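PDB 3KHP: MaoC family protein from Mycobacterium tuberculosis H37Rv, which probably acts as a (3R)-hydroxyacyl-thioester dehydratase (HtdY), interconverting 3-hydroxyacyl and enoyl thioesters. Local coordinates for residues A177-P182 with L301-V306; L271-W276 with A283-E288. All blocks are in the same frame, centred on the assembly; numbering follows the deposited sequence.

Overall arrangement
Both contacts lie in the C-terminal, MaoC-like half, on the same side of the chain's centre and about 9 Å apart between centres. Contact 2 is the hairpin of strands 271-279 and 282-289; contact 1 sets the loop between strands 152-162 and 188-192 against strand 298-308, the neighbour of 282-289 in the antiparallel sheet. In sequence the hairpin falls between the two partners of contact 1. The two meet directly: the backbones of G304 and F285, and of V306 and A283, are probably hydrogen-bonded. Helix 231-245 packs on one face, as in a hot-dog fold; on the other F181 reaches W276 and R286, fastening the loop that leads into the C-terminal half across neighbouring strands.

Contact 1: A177-P182 with L301-V306; sequences AAPEFP and LDDGAV
The loop 177-182 runs nearly at right angles (87°) to the chain it touches and comes nearest where the CA atoms of P179 and D303 are 5.8 Å apart. Here the sheet of the hot-dog fold is crossed on its outside by a linker that joins the two halves of the chain, where strand 298-308 turns a corner at D303. P179 turns the CG-CD edge of its ring to that corner: CG approaches the carbonyl O of D303 at 3.5 Å and CD sits 3.6 Å from CB of D303. With phi held near -68° by its ring, P179 keeps the loop extended and presents a compact apolar edge, its CG also 4.3 Å from CB of A305. In D303, CB makes the closest side-chain approach to the proline; OD1 comes alongside CB of A178 at 4.0 Å, and R260 holds OD2 in a salt bridge. F181 comes in edge-on, its CE2 3.9 Å from CA of D303 and its CZ 4.0 Å from the backbone N of G304; W276 meets the phenyl edge-to-face and R286 adds a cation-pi contact. At the corner, OD1 of D302 accepts the N-H of D303 on its anti side, 2.8 Å away and tilted 23° out of the carboxylate plane.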
ATOM      1  N   ALA A 177       4.523  35.720   0.297  1.00 52.09           N
ATOM      2  CA  ALA A 177       3.142  36.175   0.070  1.00 51.55           C
ATOM      3  C   ALA A 177       2.200  34.981  -0.052  1.00 50.73           C
ATOM      4  O   ALA A 177       2.475  34.046  -0.818  1.00 50.32           O
ATOM      5  CB  ALA A 177       3.063  37.034  -1.215  1.00 51.50           C
ATOM      6  N   ALA A 178       1.105  35.018   0.709  1.00 49.79           N
ATOM      7  CA  ALA A 178       0.038  34.032   0.569  1.00 49.23           C
ATOM      8  C   ALA A 178      -0.654  34.270  -0.779  1.00 48.45           C
ATOM      9  O   ALA A 178      -0.705  35.413  -1.240  1.00 48.67           O
ATOM     10  CB  ALA A 178      -0.967  34.158   1.710  1.00 48.88           C
ATOM     11  N   PRO A 179      -1.167  33.200  -1.422  1.00 47.36           N
ATOM     12  CA  PRO A 179      -1.893  33.404  -2.673  1.00 46.83           C
ATOM     13  C   PRO A 179      -3.203  34.138  -2.457  1.00 46.18           C
ATOM     14  O   PRO A 179      -3.825  34.001  -1.401  1.00 45.91           O
ATOM     15  CB  PRO A 179      -2.170  31.977  -3.169  1.00 47.11           C
ATOM     16  CG  PRO A 179      -1.223  31.107  -2.427  1.00 47.16           C
ATOM     17  CD  PRO A 179      -1.048  31.772  -1.097  1.00 47.29           C
ATOM     18  N   GLU A 180      -3.584  34.909  -3.470  1.00 45.96           N
ATOM     19  CA  GLU A 180      -4.834  35.665  -3.519  1.00 45.77           C
ATOM     20  C   GLU A 180      -5.955  34.688  -3.898  1.00 44.90           C
ATOM     21  O   GLU A 180      -5.865  33.982  -4.912  1.00 44.09           O
ATOM     22  CB  GLU A 180      -4.716  36.788  -4.581  1.00 45.96           C
ATOM     23  CG  GLU A 180      -5.825  37.885  -4.601  1.00 48.09           C
ATOM     24  CD  GLU A 180      -6.059  38.535  -6.004  1.00 50.17           C
ATOM     25  OE1 GLU A 180      -7.144  39.130  -6.219  1.00 52.36           O
ATOM     26  OE2 GLU A 180      -5.178  38.459  -6.897  1.00 51.03           O
ATOM     27  N   PHE A 181      -6.981  34.639  -3.059  1.00 44.16           N
ATOM     28  CA  PHE A 181      -8.166  33.859  -3.329  1.00 43.96           C
ATOM     29  C   PHE A 181      -9.247  34.809  -3.769  1.00 44.21           C
ATOM     30  O   PHE A 181      -9.656  35.658  -2.991  1.00 43.54           O
ATOM     31  CB  PHE A 181      -8.623  33.084  -2.089  1.00 43.56           C
ATOM     32  CG  PHE A 181      -7.844  31.823  -1.868  1.00 43.13           C
ATOM     33  CD1 PHE A 181      -8.252  30.625  -2.444  1.00 41.10           C
ATOM     34  CD2 PHE A 181      -6.664  31.841  -1.134  1.00 41.73           C
ATOM     35  CE1 PHE A 181      -7.519  29.465  -2.256  1.00 40.59           C
ATOM     36  CE2 PHE A 181      -5.941  30.683  -0.954  1.00 41.77           C
ATOM     37  CZ  PHE A 181      -6.367  29.496  -1.525  1.00 39.98           C
ATOM     38  N   PRO A 182      -9.714  34.665  -5.019  1.00 44.59           N
ATOM     39  CA  PRO A 182     -10.779  35.504  -5.545  1.00 45.03           C
ATOM     40  C   PRO A 182     -11.974  35.523  -4.633  1.00 45.50           C
ATOM     41  O   PRO A 182     -12.271  34.513  -3.985  1.00 44.51           O
ATOM     42  CB  PRO A 182     -11.149  34.822  -6.860  1.00 45.15           C
ATOM     43  CG  PRO A 182      -9.916  34.110  -7.276  1.00 44.89           C
ATOM     44  CD  PRO A 182      -9.254  33.676  -6.009  1.00 44.56           C
ATOM     45  N   LEU A 301      -5.876  21.951   4.135  1.00 18.92           N
ATOM     46  CA  LEU A 301      -4.826  22.503   3.261  1.00 19.26           C
ATOM     47  C   LEU A 301      -5.273  23.879   2.834  1.00 19.66           C
ATOM     48  O   LEU A 301      -6.398  24.059   2.351  1.00 20.68           O
ATOM     49  CB  LEU A 301      -4.584  21.697   1.979  1.00 18.59           C
ATOM     50  CG  LEU A 301      -4.132  20.242   2.055  1.00 19.88           C
ATOM     51  CD1 LEU A 301      -4.022  19.678   0.618  1.00 17.76           C
ATOM     52  CD2 LEU A 301      -2.798  20.095   2.839  1.00 18.29           C
ATOM     53  N   ASP A 302      -4.386  24.844   2.993  1.00 19.89           N
ATOM     54  CA  ASP A 302      -4.690  26.218   2.709  1.00 20.19           C
ATOM     55  C   ASP A 302      -3.585  26.724   1.812  1.00 19.76           C
ATOM     56  O   ASP A 302      -2.566  26.050   1.606  1.00 17.39           O
ATOM     57  CB  ASP A 302      -4.777  27.035   4.002  1.00 20.73           C
ATOM     58  CG  ASP A 302      -5.765  28.231   3.907  1.00 23.55           C
ATOM     59  OD1 ASP A 302      -6.019  28.729   2.803  1.00 26.39           O
ATOM     60  OD2 ASP A 302      -6.256  28.705   4.955  1.00 27.29           O
ATOM     61  N   ASP A 303      -3.824  27.912   1.281  1.00 19.68           N
ATOM     62  CA  ASP A 303      -2.890  28.593   0.419  1.00 21.11           C
ATOM     63  C   ASP A 303      -2.411  27.730  -0.728  1.00 20.66           C
ATOM     64  O   ASP A 303      -1.262  27.805  -1.138  1.00 20.93           O
ATOM     65  CB  ASP A 303      -1.723  29.117   1.240  1.00 21.91           C
ATOM     66  CG  ASP A 303      -2.172  30.088   2.340  1.00 24.26           C
ATOM     67  OD1 ASP A 303      -3.140  30.866   2.165  1.00 28.35           O
ATOM     68  OD2 ASP A 303      -1.530  30.077   3.387  1.00 28.10           O
ATOM     69  N   GLY A 304      -3.310  26.942  -1.289  1.00 20.93           N
ATOM     70  CA  GLY A 304      -2.961  26.081  -2.414  1.00 20.89           C
ATOM     71  C   GLY A 304      -2.744  26.873  -3.677  1.00 21.03           C
ATOM     72  O   GLY A 304      -3.501  27.784  -3.961  1.00 20.66           O
ATOM     73  N   ALA A 305      -1.713  26.509  -4.432  1.00 21.27           N
ATOM     74  CA  ALA A 305      -1.342  27.186  -5.665  1.00 22.23           C
ATOM     75  C   ALA A 305      -0.942  26.123  -6.659  1.00 22.84           C
ATOM     76  O   ALA A 305      -0.226  25.183  -6.304  1.00 23.39           O
ATOM     77  CB  ALA A 305      -0.163  28.154  -5.407  1.00 21.41           C
ATOM     78  N   VAL A 306      -1.412  26.246  -7.891  1.00 23.31           N
ATOM     79  CA  VAL A 306      -1.202  25.214  -8.876  1.00 24.13           C
ATOM     80  C   VAL A 306      -0.813  25.860 -10.172  1.00 24.85           C
ATOM     81  O   VAL A 306      -1.409  26.843 -10.579  1.00 24.92           O
ATOM     82  CB  VAL A 306      -2.504  24.399  -9.205  1.00 24.03           C
ATOM     83  CG1 VAL A 306      -2.141  23.076  -9.834  1.00 23.46           C
ATOM     84  CG2 VAL A 306      -3.339  24.179  -8.033  1.00 24.35           C
TER

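Contact 2: L271-W276 with A283-E288; sequences LSTVIW and AVFRTE
L271 lays its CB against CG2 of T287 at 3.9 Å, an apolar start on the face that helix 231-245 packs on. S272 and E288 form a hydrogen-bonded pair, S272 N reaching E288 O at 2.8 Å; the small hydroxyl of S272 is hydrogen-bonded to OD1 of D191 on the adjoining strand 188-192. T273 stands opposite T287 in a non-hydrogen-bonded pair, and the OG1 of T287 donates to the OG1 of T273 over 3.1 Å, so that the buried OG1 of T273 receives a hydrogen bond from its cross-strand neighbour. V274 pairs with R286 through both backbone bonds, V274 N to R286 O almost straight on at the acceptor, while its CG2, placed between the backbone N and the carbonyl carbon, comes within 3.3 Å of R286 O. These strands, 162° apart in direction, are an antiparallel beta hairpin of the MaoC-like hot-dog sheet. I275, on the helix-facing side with F285, sets CG1 4.2 Å from the CB of F285; the phenyl leads away from the hairpin because its CG stands between backbone N and carbonyl carbon (chi1 75°), and it meets L242. W276 faces the other way: its CB is 3.8 Å from CG2 of V284, and the carbonyl O of V284 lies in plane at the edge of the indole. NE1 bonds to R184 O, and CH2 lies 4.0 Å from NH2 of R286, ring and guanidinium planes turned 70° apart.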
ATOM      1  N   LEU A 271     -12.234  14.437   1.847  1.00 19.15           N
ATOM      2  CA  LEU A 271     -11.503  15.627   1.529  1.00 18.62           C
ATOM      3  C   LEU A 271     -12.111  16.381   0.315  1.00 19.81           C
ATOM      4  O   LEU A 271     -12.079  15.874  -0.833  1.00 19.92           O
ATOM      5  CB  LEU A 271     -10.036  15.267   1.307  1.00 17.49           C
ATOM      6  CG  LEU A 271      -9.318  14.713   2.533  1.00 15.82           C
ATOM      7  CD1 LEU A 271      -8.076  13.980   2.120  1.00 12.40           C
ATOM      8  CD2 LEU A 271      -8.996  15.789   3.556  1.00 13.33           C
ATOM      9  N   SER A 272     -12.634  17.593   0.574  1.00 19.85           N
ATOM     10  CA  SER A 272     -13.157  18.506  -0.474  1.00 20.75           C
ATOM     11  C   SER A 272     -12.155  19.527  -0.935  1.00 20.11           C
ATOM     12  O   SER A 272     -11.878  20.468  -0.210  1.00 20.86           O
ATOM     13  CB  SER A 272     -14.315  19.365   0.048  1.00 21.06           C
ATOM     14  OG  SER A 272     -15.485  18.636   0.148  1.00 24.81           O
ATOM     15  N   THR A 273     -11.687  19.403  -2.164  1.00 19.82           N
ATOM     16  CA  THR A 273     -10.754  20.343  -2.716  1.00 18.97           C
ATOM     17  C   THR A 273     -11.480  21.392  -3.570  1.00 19.81           C
ATOM     18  O   THR A 273     -12.061  21.074  -4.600  1.00 19.70           O
ATOM     19  CB  THR A 273      -9.715  19.630  -3.492  1.00 18.13           C
ATOM     20  OG1 THR A 273      -9.078  18.725  -2.610  1.00 15.43           O
ATOM     21  CG2 THR A 273      -8.686  20.587  -4.003  1.00 17.09           C
ATOM     22  N   VAL A 274     -11.451  22.628  -3.093  1.00 20.16           N
ATOM     23  CA  VAL A 274     -12.107  23.753  -3.731  1.00 20.95           C
ATOM     24  C   VAL A 274     -11.101  24.554  -4.518  1.00 21.25           C
ATOM     25  O   VAL A 274     -10.061  24.936  -4.012  1.00 20.12           O
ATOM     26  CB  VAL A 274     -12.843  24.675  -2.715  1.00 20.92           C
ATOM     27  CG1 VAL A 274     -14.151  24.053  -2.344  1.00 21.88           C
ATOM     28  CG2 VAL A 274     -11.998  24.966  -1.469  1.00 19.30           C
ATOM     29  N   ILE A 275     -11.424  24.787  -5.776  1.00 22.26           N
ATOM     30  CA  ILE A 275     -10.461  25.275  -6.722  1.00 23.35           C
ATOM     31  C   ILE A 275     -11.001  26.554  -7.379  1.00 25.01           C
ATOM     32  O   ILE A 275     -12.210  26.696  -7.568  1.00 25.04           O
ATOM     33  CB  ILE A 275     -10.192  24.214  -7.790  1.00 23.10           C
ATOM     34  CG1 ILE A 275      -9.758  22.882  -7.137  1.00 23.61           C
ATOM     35  CG2 ILE A 275      -9.149  24.713  -8.787  1.00 22.22           C
ATOM     36  CD1 ILE A 275      -9.649  21.710  -8.122  1.00 21.69           C
ATOM     37  N   TRP A 276     -10.091  27.469  -7.714  1.00 26.26           N
ATOM     38  CA  TRP A 276     -10.420  28.702  -8.412  1.00 27.33           C
ATOM     39  C   TRP A 276      -9.426  28.857  -9.516  1.00 28.88           C
ATOM     40  O   TRP A 276      -8.217  28.962  -9.228  1.00 28.70           O
ATOM     41  CB  TRP A 276     -10.263  29.927  -7.497  1.00 27.42           C
ATOM     42  CG  TRP A 276     -11.269  30.081  -6.429  1.00 25.94           C
ATOM     43  CD1 TRP A 276     -12.369  30.879  -6.458  1.00 26.73           C
ATOM     44  CD2 TRP A 276     -11.266  29.455  -5.148  1.00 26.29           C
ATOM     45  NE1 TRP A 276     -13.065  30.779  -5.275  1.00 25.82           N
ATOM     46  CE2 TRP A 276     -12.405  29.906  -4.456  1.00 25.62           C
ATOM     47  CE3 TRP A 276     -10.416  28.553  -4.516  1.00 25.56           C
ATOM     48  CZ2 TRP A 276     -12.709  29.480  -3.177  1.00 26.45           C
ATOM     49  CZ3 TRP A 276     -10.724  28.144  -3.238  1.00 24.33           C
ATOM     50  CH2 TRP A 276     -11.851  28.603  -2.585  1.00 24.84           C
ATOM     51  N   ALA A 283      -3.972  28.276 -10.830  1.00 26.11           N
ATOM     52  CA  ALA A 283      -5.146  28.221  -9.997  1.00 24.83           C
ATOM     53  C   ALA A 283      -4.727  28.262  -8.544  1.00 23.70           C
ATOM     54  O   ALA A 283      -3.554  28.065  -8.238  1.00 22.76           O
ATOM     55  CB  ALA A 283      -5.936  26.948 -10.291  1.00 24.86           C
ATOM     56  N   VAL A 284      -5.706  28.485  -7.667  1.00 22.45           N
ATOM     57  CA  VAL A 284      -5.497  28.406  -6.248  1.00 22.38           C
ATOM     58  C   VAL A 284      -6.516  27.459  -5.668  1.00 22.39           C
ATOM     59  O   VAL A 284      -7.541  27.209  -6.297  1.00 23.17           O
ATOM     60  CB  VAL A 284      -5.566  29.807  -5.555  1.00 22.16           C
ATOM     61  CG1 VAL A 284      -4.417  30.675  -6.030  1.00 21.79           C
ATOM     62  CG2 VAL A 284      -6.920  30.499  -5.791  1.00 20.78           C
ATOM     63  N   PHE A 285      -6.242  26.928  -4.481  1.00 21.37           N
ATOM     64  CA  PHE A 285      -7.155  25.975  -3.863  1.00 21.11           C
ATOM     65  C   PHE A 285      -7.050  25.840  -2.357  1.00 21.22           C
ATOM     66  O   PHE A 285      -6.085  26.251  -1.737  1.00 20.73           O
ATOM     67  CB  PHE A 285      -6.987  24.577  -4.502  1.00 20.51           C
ATOM     68  CG  PHE A 285      -5.732  23.857  -4.070  1.00 18.51           C
ATOM     69  CD1 PHE A 285      -5.765  22.956  -3.009  1.00 17.48           C
ATOM     70  CD2 PHE A 285      -4.519  24.103  -4.691  1.00 15.57           C
ATOM     71  CE1 PHE A 285      -4.612  22.284  -2.602  1.00 16.37           C
ATOM     72  CE2 PHE A 285      -3.370  23.451  -4.288  1.00 16.18           C
ATOM     73  CZ  PHE A 285      -3.408  22.538  -3.240  1.00 16.72           C
ATOM     74  N   ARG A 286      -8.076  25.235  -1.784  1.00 22.23           N
ATOM     75  CA  ARG A 286      -8.013  24.704  -0.441  1.00 23.26           C
ATOM     76  C   ARG A 286      -8.574  23.313  -0.446  1.00 22.67           C
ATOM     77  O   ARG A 286      -9.381  22.968  -1.305  1.00 21.45           O
ATOM     78  CB  ARG A 286      -8.848  25.519   0.526  1.00 23.64           C
ATOM     79  CG  ARG A 286      -8.367  26.904   0.732  1.00 28.46           C
ATOM     80  CD  ARG A 286      -9.064  27.566   1.946  1.00 33.07           C
ATOM     81  NE  ARG A 286     -10.125  28.450   1.513  1.00 38.19           N
ATOM     82  CZ  ARG A 286     -10.007  29.764   1.314  1.00 41.12           C
ATOM     83  NH1 ARG A 286      -8.865  30.410   1.524  1.00 41.72           N
ATOM     84  NH2 ARG A 286     -11.063  30.438   0.898  1.00 41.17           N
ATOM     85  N   THR A 287      -8.171  22.538   0.557  1.00 22.44           N
ATOM     86  CA  THR A 287      -8.840  21.285   0.873  1.00 21.73           C
ATOM     87  C   THR A 287      -9.435  21.377   2.272  1.00 22.08           C
ATOM     88  O   THR A 287      -8.792  21.894   3.153  1.00 21.89           O
ATOM     89  CB  THR A 287      -7.865  20.149   0.733  1.00 21.15           C
ATOM     90  OG1 THR A 287      -7.313  20.209  -0.592  1.00 19.35           O
ATOM     91  CG2 THR A 287      -8.550  18.822   0.947  1.00 18.73           C
ATOM     92  N   GLU A 288     -10.654  20.878   2.450  1.00 22.58           N
ATOM     93  CA  GLU A 288     -11.384  20.975   3.703  1.00 24.24           C
ATOM     94  C   GLU A 288     -12.107  19.683   3.981  1.00 24.36           C
ATOM     95  O   GLU A 288     -12.342  18.901   3.078  1.00 24.81           O
ATOM     96  CB  GLU A 288     -12.488  22.059   3.647  1.00 24.50           C
ATOM     97  CG  GLU A 288     -12.190  23.295   2.838  1.00 28.94           C
ATOM     98  CD  GLU A 288     -13.416  24.239   2.600  1.00 31.72           C
ATOM     99  OE1 GLU A 288     -14.574  23.780   2.392  1.00 31.60           O
ATOM    100  OE2 GLU A 288     -13.166  25.463   2.601  1.00 36.01           O
TER